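Local coordinates for protein beta-phenylalanine aminotransferase (PDB 4AO9) that probably catalyses the pyridoxal-5'-phosphate-dependent transfer of the amino group of beta-phenylalanine to a keto-acid acceptor, as a class-III aminotransferase, at residues H87-F92 / D412-P417; N126-R131 / T327-Y332; H165-R170 / G254-F259. All coordinates share one frame; numbering follows the deposited sequence.

Interaction 1 of 3, residues H87-F92 / D412-P417; sequences HRYADF and DIYSSP
Tyr414 and Tyr89 meet through their roots: CB of Tyr89 lies 3.6 Å from CB of Tyr414, and beyond this point the two rings meet obliquely, with centroids 5.9 Å apart and planes at 44°. With CG anti to its carbonyl carbon (chi1 -51°), the Tyr89 ring is set edge-on to the start of the partner strand, its CD1 3.8 Å from Ile413 N. A different first torsion at Tyr414, CG anti to the backbone N (chi1 -173°), carries that ring toward the second subunit, where its hydroxyl bonds to Thr123 O of that subunit; the Tyr89 hydroxyl bonds to Asp83. A parallel beta ladder adds strand 413-414 to the margin of a four-stranded mixed sheet: Ala90 N donates to Asp412 O (2.9 Å), Tyr414 N to Ala90 O, and Phe92 N to Tyr414 O (2.8 Å). Asp412, whose positive phi makes it the C-prime residue of the Schellman motif ending helix 398-410, enters this ladder directly; a water donates to both its OD1 and Arg88 O. CD1 of Phe92 rests 3.9 Å from CG2 of Ile413, and the Phe92 ring also meets that of Tyr435 of helix 429-445.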
ATOM      1  N   HIS A  87      -3.192  -0.961  31.696  1.00 13.79           N
ATOM      2  CA  HIS A  87      -2.572   0.339  31.946  1.00 13.94           C
ATOM      3  C   HIS A  87      -3.118   1.366  30.976  1.00 13.41           C
ATOM      4  O   HIS A  87      -3.221   1.097  29.769  1.00 13.55           O
ATOM      5  CB  HIS A  87      -1.057   0.279  31.773  1.00 14.12           C
ATOM      6  CG  HIS A  87      -0.383  -0.730  32.645  1.00 15.26           C
ATOM      7  ND1 HIS A  87       0.279  -1.822  32.134  1.00 14.42           N
ATOM      8  CD2 HIS A  87      -0.256  -0.809  33.991  1.00 18.19           C
ATOM      9  CE1 HIS A  87       0.780  -2.537  33.124  1.00 17.76           C
ATOM     10  NE2 HIS A  87       0.468  -1.944  34.263  1.00 20.61           N
ATOM     11  N   ARG A  88      -3.474   2.531  31.510  1.00 13.87           N
ATOM     12  CA  ARG A  88      -3.957   3.649  30.702  1.00 13.79           C
ATOM     13  C   ARG A  88      -2.839   4.661  30.513  1.00 13.81           C
ATOM     14  O   ARG A  88      -2.179   5.055  31.472  1.00 14.34           O
ATOM     15  CB  ARG A  88      -5.158   4.324  31.378  1.00 14.91           C
ATOM     16  CG  ARG A  88      -5.801   5.425  30.536  1.00 16.74           C
ATOM     17  CD  ARG A  88      -6.677   6.348  31.391  1.00 21.71           C
ATOM     18  NE  ARG A  88      -7.122   7.518  30.633  1.00 25.84           N
ATOM     19  CZ  ARG A  88      -8.392   7.882  30.460  1.00 28.79           C
ATOM     20  NH1 ARG A  88      -9.386   7.189  31.011  1.00 30.68           N
ATOM     21  NH2 ARG A  88      -8.668   8.964  29.738  1.00 29.92           N
ATOM     22  N   TYR A  89      -2.636   5.072  29.263  1.00 12.31           N
ATOM     23  CA  TYR A  89      -1.599   6.038  28.934  1.00 11.95           C
ATOM     24  C   TYR A  89      -2.146   7.225  28.165  1.00 11.30           C
ATOM     25  O   TYR A  89      -3.098   7.093  27.381  1.00 11.88           O
ATOM     26  CB  TYR A  89      -0.526   5.415  28.043  1.00 11.66           C
ATOM     27  CG  TYR A  89       0.062   4.123  28.527  1.00 11.30           C
ATOM     28  CD1 TYR A  89       1.133   4.115  29.421  1.00 11.98           C
ATOM     29  CD2 TYR A  89      -0.436   2.904  28.070  1.00 11.02           C
ATOM     30  CE1 TYR A  89       1.687   2.924  29.856  1.00 12.51           C
ATOM     31  CE2 TYR A  89       0.107   1.716  28.499  1.00 11.41           C
ATOM     32  CZ  TYR A  89       1.168   1.728  29.388  1.00 12.41           C
ATOM     33  OH  TYR A  89       1.703   0.534  29.799  1.00 13.16           O
ATOM     34  N   ALA A  90      -1.520   8.378  28.368  1.00 11.39           N
ATOM     35  CA  ALA A  90      -1.659   9.473  27.424  1.00 11.05           C
ATOM     36  C   ALA A  90      -0.752   9.161  26.244  1.00 10.65           C
ATOM     37  O   ALA A  90       0.431   8.853  26.425  1.00 11.11           O
ATOM     38  CB  ALA A  90      -1.263  10.802  28.069  1.00 11.82           C
ATOM     39  N   ASP A  91      -1.332   9.224  25.048  1.00 10.11           N
ATOM     40  CA  ASP A  91      -0.653   8.877  23.796  1.00 10.18           C
ATOM     41  C   ASP A  91       0.123  10.065  23.220  1.00 10.16           C
ATOM     42  O   ASP A  91      -0.470  11.029  22.753  1.00 11.04           O
ATOM     43  CB  ASP A  91      -1.709   8.423  22.789  1.00 10.08           C
ATOM     44  CG  ASP A  91      -1.136   8.145  21.413  1.00  9.96           C
ATOM     45  OD1 ASP A  91       0.090   7.946  21.298  1.00 10.26           O
ATOM     46  OD2 ASP A  91      -1.931   8.129  20.458  1.00 12.01           O
ATOM     47  N   PHE A  92       1.446   9.955  23.236  1.00 10.18           N
ATOM     48  CA  PHE A  92       2.334  10.954  22.648  1.00 10.29           C
ATOM     49  C   PHE A  92       3.067  10.461  21.403  1.00 10.48           C
ATOM     50  O   PHE A  92       4.133  10.962  21.059  1.00 10.74           O
ATOM     51  CB  PHE A  92       3.322  11.479  23.705  1.00 10.60           C
ATOM     52  CG  PHE A  92       2.738  12.536  24.587  1.00 11.74           C
ATOM     53  CD1 PHE A  92       1.943  12.193  25.676  1.00 11.96           C
ATOM     54  CD2 PHE A  92       2.944  13.885  24.294  1.00 12.51           C
ATOM     55  CE1 PHE A  92       1.385  13.182  26.478  1.00 12.58           C
ATOM     56  CE2 PHE A  92       2.397  14.873  25.093  1.00 13.86           C
ATOM     57  CZ  PHE A  92       1.610  14.520  26.182  1.00 13.25           C
ATOM     58  N   ASP A 412       2.703   6.982  32.986  1.00 15.76           N
ATOM     59  CA  ASP A 412       1.424   6.903  32.255  1.00 15.44           C
ATOM     60  C   ASP A 412       1.459   7.617  30.898  1.00 14.41           C
ATOM     61  O   ASP A 412       0.470   8.207  30.465  1.00 14.25           O
ATOM     62  CB  ASP A 412       0.259   7.418  33.119  1.00 16.44           C
ATOM     63  CG  ASP A 412       0.255   6.813  34.514  1.00 18.41           C
ATOM     64  OD1 ASP A 412       0.438   5.587  34.628  1.00 18.88           O
ATOM     65  OD2 ASP A 412       0.104   7.579  35.489  1.00 22.41           O
ATOM     66  N   ILE A 413       2.610   7.549  30.239  1.00 13.36           N
ATOM     67  CA  ILE A 413       2.789   8.166  28.927  1.00 12.88           C
ATOM     68  C   ILE A 413       3.272   7.110  27.939  1.00 12.47           C
ATOM     69  O   ILE A 413       4.274   6.443  28.166  1.00 12.35           O
ATOM     70  CB  ILE A 413       3.770   9.371  28.999  1.00 13.21           C
ATOM     71  CG1 ILE A 413       3.092  10.547  29.722  1.00 14.85           C
ATOM     72  CG2 ILE A 413       4.257   9.770  27.596  1.00 12.81           C
ATOM     73  CD1 ILE A 413       4.032  11.604  30.272  1.00 16.69           C
ATOM     74  N   TYR A 414       2.538   6.968  26.838  1.00 11.83           N
ATOM     75  CA  TYR A 414       2.916   6.052  25.769  1.00 11.77           C
ATOM     76  C   TYR A 414       3.592   6.845  24.667  1.00 12.33           C
ATOM     77  O   TYR A 414       2.985   7.720  24.059  1.00 12.92           O
ATOM     78  CB  TYR A 414       1.682   5.338  25.233  1.00 11.41           C
ATOM     79  CG  TYR A 414       1.966   4.236  24.237  1.00 10.83           C
ATOM     80  CD1 TYR A 414       2.488   3.016  24.654  1.00 10.18           C
ATOM     81  CD2 TYR A 414       1.682   4.405  22.881  1.00  9.52           C
ATOM     82  CE1 TYR A 414       2.735   1.994  23.757  1.00 11.32           C
ATOM     83  CE2 TYR A 414       1.913   3.388  21.973  1.00 10.40           C
ATOM     84  CZ  TYR A 414       2.454   2.187  22.417  1.00 10.96           C
ATOM     85  OH  TYR A 414       2.690   1.154  21.527  1.00 12.47           O
ATOM     86  N   SER A 415       4.860   6.531  24.453  1.00 13.14           N
ATOM     87  CA  SER A 415       5.700   7.239  23.508  1.00 13.96           C
ATOM     88  C   SER A 415       6.304   6.237  22.536  1.00 13.88           C
ATOM     89  O   SER A 415       5.973   5.054  22.562  1.00 15.14           O
ATOM     90  CB  SER A 415       6.821   7.962  24.264  1.00 15.14           C
ATOM     91  OG  SER A 415       7.716   7.033  24.873  1.00 17.94           O
ATOM     92  N   SER A 416       7.192   6.714  21.675  1.00 13.47           N
ATOM     93  CA  SER A 416       7.936   5.820  20.798  1.00 12.87           C
ATOM     94  C   SER A 416       9.314   5.495  21.384  1.00 12.63           C
ATOM     95  O   SER A 416       9.957   6.349  22.014  1.00 12.56           O
ATOM     96  CB  SER A 416       8.103   6.459  19.430  1.00 12.96           C
ATOM     97  OG  SER A 416       8.779   7.683  19.561  1.00 14.34           O
ATOM     98  N   PRO A 417       9.792   4.258  21.155  1.00 12.02           N
ATOM     99  CA  PRO A 417      11.146   3.915  21.579  1.00 12.27           C
ATOM    100  C   PRO A 417      12.201   4.904  21.073  1.00 12.19           C
ATOM    101  O   PRO A 417      13.160   5.191  21.796  1.00 13.29           O
ATOM    102  CB  PRO A 417      11.363   2.537  20.958  1.00 12.69           C
ATOM    103  CG  PRO A 417       9.991   1.930  20.968  1.00 12.47           C
ATOM    104  CD  PRO A 417       9.059   3.076  20.653  1.00 12.48           C
TER
HETATM  105  O   HOH W   1      -0.387   3.478  33.195  1.00 18.68           O

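Interaction 2 of 3, residues N126-R131 / T327-Y332; sequences NLLEGR and TMAAGY
Different first torsions bring Arg131 and Tyr332 together: the arginine holds CG anti to its carbonyl carbon, the tyrosine holds CG anti to its backbone N (chi1 -174°), and a bend at chi3 of Arg131 (70°) swings the guanidinium over one face of the ring. The result is an off-centre cation-pi contact, with CZ of Arg131 4.2 Å from the centroid of the Tyr332 ring. The planes are inclined by 40°, so the groups do not lie flat on each other; NH2 of Arg131 leans over the CE2 and CZ side, 3.2 Å from OH of Tyr332. CB of Arg131 meets the other rim of the ring, near CD1 and CE1.

Deeper in, the contact turns apolar. CB of Leu128 touches CB of Met328 at 3.7 Å, while CD1 of Leu128 reaches CB of Ala329. Bends at chi2 and chi3 fold Met328 alongside the opening turn of helix 129-139, bringing its SD to 3.5 Å from CA of Glu129. A water donates to both Leu128 O and Met328 O, linking two carbonyls that could not bond to each other directly.

The side chain of Met328 is about 13 Å from a bound pyridoxal-5'-phosphate. Asn126 ND2 and Glu129 OE1 both bond to Asn323, just ahead of helix 325-337, and Asn126 also pairs with a strand of the second subunit. OD1 of Asn126 accepts from Leu128 N and Glu129 N, each at 2.9 Å, and OE2 of Glu129 accepts in return from Asn126 N, above the carboxylate plane: the reciprocal pattern of a capping box at a helix N-terminus.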
ATOM      1  N   ASN A 126     -15.795   6.768  -8.432  1.00  9.97           N
ATOM      2  CA  ASN A 126     -16.855   6.899  -7.431  1.00 10.41           C
ATOM      3  C   ASN A 126     -17.151   8.359  -7.106  1.00 10.87           C
ATOM      4  O   ASN A 126     -16.515   9.259  -7.674  1.00 11.71           O
ATOM      5  CB  ASN A 126     -16.567   6.031  -6.189  1.00 10.31           C
ATOM      6  CG  ASN A 126     -15.342   6.476  -5.419  1.00 10.49           C
ATOM      7  OD1 ASN A 126     -15.222   7.637  -5.028  1.00 10.95           O
ATOM      8  ND2 ASN A 126     -14.444   5.536  -5.146  1.00 10.06           N
ATOM      9  N   LEU A 127     -18.133   8.575  -6.234  1.00 11.75           N
ATOM     10  CA  LEU A 127     -18.598   9.922  -5.897  1.00 12.97           C
ATOM     11  C   LEU A 127     -17.793  10.619  -4.810  1.00 13.06           C
ATOM     12  O   LEU A 127     -18.068  11.776  -4.502  1.00 14.44           O
ATOM     13  CB  LEU A 127     -20.076   9.887  -5.489  1.00 13.03           C
ATOM     14  CG  LEU A 127     -21.095   9.498  -6.563  1.00 15.97           C
ATOM     15  CD1 LEU A 127     -22.441   9.265  -5.922  1.00 17.10           C
ATOM     16  CD2 LEU A 127     -21.179  10.568  -7.647  1.00 16.47           C
ATOM     17  N   LEU A 128     -16.807   9.931  -4.232  1.00 12.08           N
ATOM     18  CA  LEU A 128     -16.057  10.468  -3.094  1.00 12.35           C
ATOM     19  C   LEU A 128     -14.612  10.840  -3.402  1.00 12.16           C
ATOM     20  O   LEU A 128     -14.059  11.760  -2.783  1.00 12.56           O
ATOM     21  CB  LEU A 128     -16.097   9.484  -1.919  1.00 12.66           C
ATOM     22  CG  LEU A 128     -17.476   9.160  -1.327  1.00 14.26           C
ATOM     23  CD1 LEU A 128     -17.330   8.423   0.000  1.00 16.04           C
ATOM     24  CD2 LEU A 128     -18.374  10.399  -1.175  1.00 17.70           C
ATOM     25  N   GLU A 129     -13.986  10.124  -4.332  1.00 11.50           N
ATOM     26  CA  GLU A 129     -12.573  10.367  -4.650  1.00 11.16           C
ATOM     27  C   GLU A 129     -12.317  11.797  -5.155  1.00 11.52           C
ATOM     28  O   GLU A 129     -11.300  12.397  -4.814  1.00 11.69           O
ATOM     29  CB  GLU A 129     -12.053   9.311  -5.645  1.00 10.96           C
ATOM     30  CG  GLU A 129     -12.799   9.310  -6.971  1.00 11.17           C
ATOM     31  CD  GLU A 129     -12.364   8.248  -7.947  1.00 12.95           C
ATOM     32  OE1 GLU A 129     -11.230   7.723  -7.839  1.00 12.94           O
ATOM     33  OE2 GLU A 129     -13.169   7.997  -8.869  1.00 15.29           O
ATOM     34  N   GLY A 130     -13.236  12.319  -5.965  1.00 11.84           N
ATOM     35  CA  GLY A 130     -13.073  13.647  -6.554  1.00 11.90           C
ATOM     36  C   GLY A 130     -13.135  14.757  -5.524  1.00 12.19           C
ATOM     37  O   GLY A 130     -12.389  15.736  -5.618  1.00 11.63           O
ATOM     38  N   ARG A 131     -13.996  14.583  -4.519  1.00 12.89           N
ATOM     39  CA  ARG A 131     -14.134  15.553  -3.421  1.00 13.30           C
ATOM     40  C   ARG A 131     -12.825  15.662  -2.645  1.00 12.10           C
ATOM     41  O   ARG A 131     -12.358  16.759  -2.320  1.00 11.50           O
ATOM     42  CB  ARG A 131     -15.237  15.116  -2.445  1.00 14.87           C
ATOM     43  CG  ARG A 131     -16.600  14.856  -3.065  1.00 18.90           C
ATOM     44  CD  ARG A 131     -17.619  14.633  -1.960  1.00 23.58           C
ATOM     45  NE  ARG A 131     -17.899  15.870  -1.231  1.00 27.84           N
ATOM     46  CZ  ARG A 131     -18.624  15.945  -0.118  1.00 30.04           C
ATOM     47  NH1 ARG A 131     -19.142  14.846   0.419  1.00 30.38           N
ATOM     48  NH2 ARG A 131     -18.829  17.124   0.463  1.00 31.68           N
ATOM     49  N   THR A 327     -11.599   5.147   2.761  1.00 10.00           N
ATOM     50  CA  THR A 327     -10.506   6.124   2.818  1.00  9.83           C
ATOM     51  C   THR A 327     -10.940   7.493   2.294  1.00  9.37           C
ATOM     52  O   THR A 327     -10.655   8.513   2.916  1.00  9.23           O
ATOM     53  CB  THR A 327      -9.266   5.637   2.034  1.00 10.06           C
ATOM     54  OG1 THR A 327      -8.781   4.424   2.642  1.00 12.19           O
ATOM     55  CG2 THR A 327      -8.147   6.698   2.020  1.00 11.11           C
ATOM     56  N   MET A 328     -11.629   7.517   1.161  1.00  9.10           N
ATOM     57  CA  MET A 328     -12.053   8.791   0.567  1.00  9.47           C
ATOM     58  C   MET A 328     -12.988   9.541   1.518  1.00  9.10           C
ATOM     59  O   MET A 328     -12.863  10.756   1.686  1.00 10.11           O
ATOM     60  CB  MET A 328     -12.737   8.582  -0.789  1.00  9.54           C
ATOM     61  CG  MET A 328     -11.884   7.874  -1.859  1.00 10.42           C
ATOM     62  SD  MET A 328     -10.385   8.710  -2.419  1.00 11.04           S
ATOM     63  CE  MET A 328      -9.117   7.939  -1.411  1.00 10.43           C
ATOM     64  N   ALA A 329     -13.912   8.815   2.144  1.00  9.43           N
ATOM     65  CA  ALA A 329     -14.846   9.420   3.094  1.00  9.79           C
ATOM     66  C   ALA A 329     -14.125   9.894   4.357  1.00  9.74           C
ATOM     67  O   ALA A 329     -14.344  11.021   4.822  1.00 10.28           O
ATOM     68  CB  ALA A 329     -15.952   8.429   3.442  1.00 10.09           C
ATOM     69  N   ALA A 330     -13.261   9.047   4.910  1.00  9.56           N
ATOM     70  CA  ALA A 330     -12.590   9.379   6.169  1.00  9.85           C
ATOM     71  C   ALA A 330     -11.650  10.560   5.989  1.00  9.93           C
ATOM     72  O   ALA A 330     -11.599  11.464   6.832  1.00 10.03           O
ATOM     73  CB  ALA A 330     -11.818   8.177   6.703  1.00  9.68           C
ATOM     74  N   GLY A 331     -10.907  10.562   4.887  1.00  9.09           N
ATOM     75  CA  GLY A 331      -9.981  11.650   4.612  1.00  9.62           C
ATOM     76  C   GLY A 331     -10.697  12.984   4.511  1.00  9.94           C
ATOM     77  O   GLY A 331     -10.274  13.972   5.116  1.00 10.13           O
ATOM     78  N   TYR A 332     -11.784  13.016   3.742  1.00 10.00           N
ATOM     79  CA  TYR A 332     -12.517  14.258   3.556  1.00 10.42           C
ATOM     80  C   TYR A 332     -13.129  14.752   4.868  1.00 10.67           C
ATOM     81  O   TYR A 332     -13.036  15.944   5.183  1.00 11.07           O
ATOM     82  CB  TYR A 332     -13.588  14.087   2.478  1.00 10.49           C
ATOM     83  CG  TYR A 332     -14.300  15.367   2.130  1.00 11.89           C
ATOM     84  CD1 TYR A 332     -13.795  16.213   1.150  1.00 14.23           C
ATOM     85  CD2 TYR A 332     -15.481  15.724   2.780  1.00 14.39           C
ATOM     86  CE1 TYR A 332     -14.436  17.393   0.824  1.00 16.31           C
ATOM     87  CE2 TYR A 332     -16.131  16.910   2.467  1.00 15.62           C
ATOM     88  CZ  TYR A 332     -15.601  17.733   1.486  1.00 17.20           C
ATOM     89  OH  TYR A 332     -16.248  18.907   1.165  1.00 19.16           O
TER
HETATM   90  O   HOH W   2     -14.569  12.240  -0.094  1.00 10.42           O

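Interaction 3 of 3, residues H165-R170 / G254-F259; sequences HFTGRR and GALLVF
Arg169 makes the closer part of this contact, laying one face of its guanidinium against the peptide that follows Gly254. Its NH1 is 3.6 Å from Gly254 C, and Gly254 O stands 3.6 Å above the guanidinium plane, offset toward the rim. The oxygen lies over the face, and the N-H groups point to other acceptors, NH1 bonding to Ile221 O and NH2 to Val253 O. These two bonds fix the rotation of the group, and the side chain, extended from CG to NE, spans the distance to them. Gly254 has a positive phi, as the first residue to leave helical geometry after helix 240-253, and the absence of a side chain lets the arginine come this near: NH2 of Arg169 lies 4.0 Å from Gly254 CA. Gly254 is itself exposed, so this close packing sits at the protein surface.

Both segments sit at helix ends beside the seven-stranded, mainly parallel sheet of the large PLP-binding domain characteristic of fold-type I aminotransferases. Helix 152-167 closes at Gly168, also with positive phi, while segment 254-259 runs from the end of helix 240-253 into strand 256-260, which pairs with strand 221-226.

By contrast, the rest of the contact, reaching the buried Leu256, is looser and mostly apolar. CG2 of Thr167 stays 4.0 Å from Gly254 O and 4.2 Å from CG of Leu256, and CD1 of Leu256 approaches CD2 of Phe166 obliquely at 4.2 Å. Val304 of the short helix 302-305 touches both Phe166 and Leu256 here. Thr167 turns its polar branch elsewhere: with OG1 between its backbone N and carbonyl carbon (chi1 63°), it accepts from Arg169 N at 3.2 Å, an ST turn, and also bonds to Ala163 O.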
ATOM      1  N   HIS A 165      10.571   8.757 -15.977  1.00  8.23           N
ATOM      2  CA  HIS A 165       9.996   8.718 -17.311  1.00  8.53           C
ATOM      3  C   HIS A 165       9.916  10.110 -17.926  1.00  8.42           C
ATOM      4  O   HIS A 165      10.230  10.304 -19.112  1.00  9.00           O
ATOM      5  CB  HIS A 165       8.612   8.057 -17.318  1.00  9.17           C
ATOM      6  CG  HIS A 165       8.191   7.608 -18.681  1.00 10.37           C
ATOM      7  ND1 HIS A 165       8.556   6.388 -19.202  1.00 12.42           N
ATOM      8  CD2 HIS A 165       7.491   8.241 -19.656  1.00 13.47           C
ATOM      9  CE1 HIS A 165       8.078   6.275 -20.430  1.00 13.40           C
ATOM     10  NE2 HIS A 165       7.425   7.384 -20.728  1.00 13.54           N
ATOM     11  N   PHE A 166       9.502  11.082 -17.120  1.00  7.98           N
ATOM     12  CA  PHE A 166       9.326  12.453 -17.595  1.00  8.23           C
ATOM     13  C   PHE A 166      10.639  13.038 -18.120  1.00  8.36           C
ATOM     14  O   PHE A 166      10.657  13.711 -19.142  1.00  8.96           O
ATOM     15  CB  PHE A 166       8.779  13.345 -16.480  1.00  8.57           C
ATOM     16  CG  PHE A 166       8.398  14.723 -16.945  1.00  8.65           C
ATOM     17  CD1 PHE A 166       7.190  14.934 -17.603  1.00  9.99           C
ATOM     18  CD2 PHE A 166       9.253  15.799 -16.736  1.00  9.77           C
ATOM     19  CE1 PHE A 166       6.829  16.208 -18.034  1.00  8.91           C
ATOM     20  CE2 PHE A 166       8.902  17.076 -17.160  1.00 10.08           C
ATOM     21  CZ  PHE A 166       7.696  17.275 -17.818  1.00  9.72           C
ATOM     22  N   THR A 167      11.722  12.775 -17.400  1.00  8.21           N
ATOM     23  CA  THR A 167      13.040  13.313 -17.748  1.00  8.51           C
ATOM     24  C   THR A 167      13.844  12.435 -18.699  1.00  8.74           C
ATOM     25  O   THR A 167      14.780  12.930 -19.340  1.00  9.36           O
ATOM     26  CB  THR A 167      13.919  13.531 -16.501  1.00  8.20           C
ATOM     27  OG1 THR A 167      14.167  12.270 -15.846  1.00  8.41           O
ATOM     28  CG2 THR A 167      13.265  14.532 -15.532  1.00  8.76           C
ATOM     29  N   GLY A 168      13.524  11.142 -18.770  1.00  8.70           N
ATOM     30  CA  GLY A 168      14.351  10.202 -19.535  1.00  8.49           C
ATOM     31  C   GLY A 168      15.722   9.980 -18.912  1.00  9.02           C
ATOM     32  O   GLY A 168      16.688   9.644 -19.617  1.00 10.89           O
ATOM     33  N   ARG A 169      15.814  10.184 -17.601  1.00  7.70           N
ATOM     34  CA  ARG A 169      17.075  10.008 -16.866  1.00  8.06           C
ATOM     35  C   ARG A 169      16.886   8.970 -15.770  1.00  8.06           C
ATOM     36  O   ARG A 169      15.754   8.608 -15.449  1.00  8.47           O
ATOM     37  CB  ARG A 169      17.540  11.328 -16.234  1.00  7.70           C
ATOM     38  CG  ARG A 169      17.700  12.485 -17.224  1.00  7.73           C
ATOM     39  CD  ARG A 169      17.905  13.767 -16.461  1.00  7.79           C
ATOM     40  NE  ARG A 169      18.075  14.908 -17.357  1.00  7.41           N
ATOM     41  CZ  ARG A 169      18.477  16.104 -16.950  1.00  6.43           C
ATOM     42  NH1 ARG A 169      18.750  16.319 -15.665  1.00  9.47           N
ATOM     43  NH2 ARG A 169      18.634  17.077 -17.842  1.00  9.09           N
ATOM     44  N   ARG A 170      17.986   8.511 -15.182  1.00  8.75           N
ATOM     45  CA  ARG A 170      17.908   7.390 -14.220  1.00  9.16           C
ATOM     46  C   ARG A 170      18.377   7.667 -12.797  1.00  8.51           C
ATOM     47  O   ARG A 170      18.007   6.942 -11.882  1.00  9.60           O
ATOM     48  CB  ARG A 170      18.721   6.189 -14.724  1.00 10.18           C
ATOM     49  CG  ARG A 170      18.490   5.803 -16.168  1.00 14.33           C
ATOM     50  CD  ARG A 170      17.080   5.348 -16.391  1.00 17.83           C
ATOM     51  NE  ARG A 170      16.765   4.163 -15.598  1.00 21.41           N
ATOM     52  CZ  ARG A 170      15.535   3.708 -15.393  1.00 21.78           C
ATOM     53  NH1 ARG A 170      14.487   4.338 -15.918  1.00 22.18           N
ATOM     54  NH2 ARG A 170      15.354   2.615 -14.666  1.00 21.78           N
ATOM     55  N   GLY A 254      17.956  20.434 -14.916  1.00  9.61           N
ATOM     56  CA  GLY A 254      16.797  19.824 -15.576  1.00  9.48           C
ATOM     57  C   GLY A 254      16.150  18.659 -14.843  1.00  9.02           C
ATOM     58  O   GLY A 254      15.434  17.877 -15.460  1.00  9.85           O
ATOM     59  N   ALA A 255      16.425  18.552 -13.543  1.00  8.73           N
ATOM     60  CA  ALA A 255      15.856  17.514 -12.692  1.00  8.48           C
ATOM     61  C   ALA A 255      14.574  18.024 -12.058  1.00  8.71           C
ATOM     62  O   ALA A 255      14.361  19.236 -11.910  1.00  9.32           O
ATOM     63  CB  ALA A 255      16.846  17.137 -11.596  1.00  8.86           C
ATOM     64  N   LEU A 256      13.724  17.084 -11.663  1.00  8.12           N
ATOM     65  CA  LEU A 256      12.555  17.440 -10.860  1.00  8.24           C
ATOM     66  C   LEU A 256      12.906  17.434  -9.382  1.00  8.46           C
ATOM     67  O   LEU A 256      13.645  16.568  -8.917  1.00  9.52           O
ATOM     68  CB  LEU A 256      11.402  16.467 -11.135  1.00  8.32           C
ATOM     69  CG  LEU A 256      10.850  16.356 -12.562  1.00  9.30           C
ATOM     70  CD1 LEU A 256       9.646  15.429 -12.550  1.00 11.38           C
ATOM     71  CD2 LEU A 256      10.428  17.712 -13.104  1.00 11.09           C
ATOM     72  N   LEU A 257      12.377  18.394  -8.640  1.00  7.82           N
ATOM     73  CA  LEU A 257      12.480  18.345  -7.185  1.00  7.71           C
ATOM     74  C   LEU A 257      11.197  17.735  -6.660  1.00  7.46           C
ATOM     75  O   LEU A 257      10.102  18.159  -7.042  1.00  7.77           O
ATOM     76  CB  LEU A 257      12.652  19.747  -6.588  1.00  7.52           C
ATOM     77  CG  LEU A 257      12.672  19.903  -5.066  1.00  8.10           C
ATOM     78  CD1 LEU A 257      13.914  19.241  -4.459  1.00  9.41           C
ATOM     79  CD2 LEU A 257      12.620  21.392  -4.713  1.00  9.12           C
ATOM     80  N   VAL A 258      11.334  16.726  -5.806  1.00  7.32           N
ATOM     81  CA  VAL A 258      10.179  16.097  -5.163  1.00  7.34           C
ATOM     82  C   VAL A 258      10.306  16.268  -3.658  1.00  7.00           C
ATOM     83  O   VAL A 258      11.294  15.825  -3.050  1.00  7.05           O
ATOM     84  CB  VAL A 258      10.058  14.597  -5.529  1.00  7.75           C
ATOM     85  CG1 VAL A 258       8.892  13.953  -4.775  1.00  9.41           C
ATOM     86  CG2 VAL A 258       9.911  14.414  -7.041  1.00  8.89           C
ATOM     87  N   PHE A 259       9.330  16.958  -3.069  1.00  6.90           N
ATOM     88  CA  PHE A 259       9.246  17.015  -1.619  1.00  6.75           C
ATOM     89  C   PHE A 259       8.362  15.892  -1.092  1.00  6.82           C
ATOM     90  O   PHE A 259       7.170  15.789  -1.443  1.00  7.49           O
ATOM     91  CB  PHE A 259       8.685  18.353  -1.129  1.00  7.18           C
ATOM     92  CG  PHE A 259       9.680  19.497  -1.091  1.00  7.50           C
ATOM     93  CD1 PHE A 259      11.013  19.319  -0.716  1.00 10.45           C
ATOM     94  CD2 PHE A 259       9.234  20.783  -1.369  1.00  9.69           C
ATOM     95  CE1 PHE A 259      11.894  20.407  -0.650  1.00 10.58           C
ATOM     96  CE2 PHE A 259      10.112  21.875  -1.321  1.00  9.96           C
ATOM     97  CZ  PHE A 259      11.432  21.688  -0.968  1.00 10.72           C
TER

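The three contacts are spread widely through the subunit. Centres of interactions 1 and 2 are 32 Å apart, those of 2 and 3 are 30 Å, and those of 1 and 3 are 42 Å, the last pair on opposite sides of the chain's centre; none touches another. Along the chain they are concentric: 87-92 and 412-417 enclose 126-131 and 327-332, which in turn enclose 165-170 and 254-259. Interaction 1 belongs to the four-stranded sheet, interaction 2 packs helix 129-139 against helix 325-337, and interaction 3 sets the end of helix 152-167 against strand 256-260 of the seven-stranded sheet. The segments of each include at least one residue that packs against the second subunit.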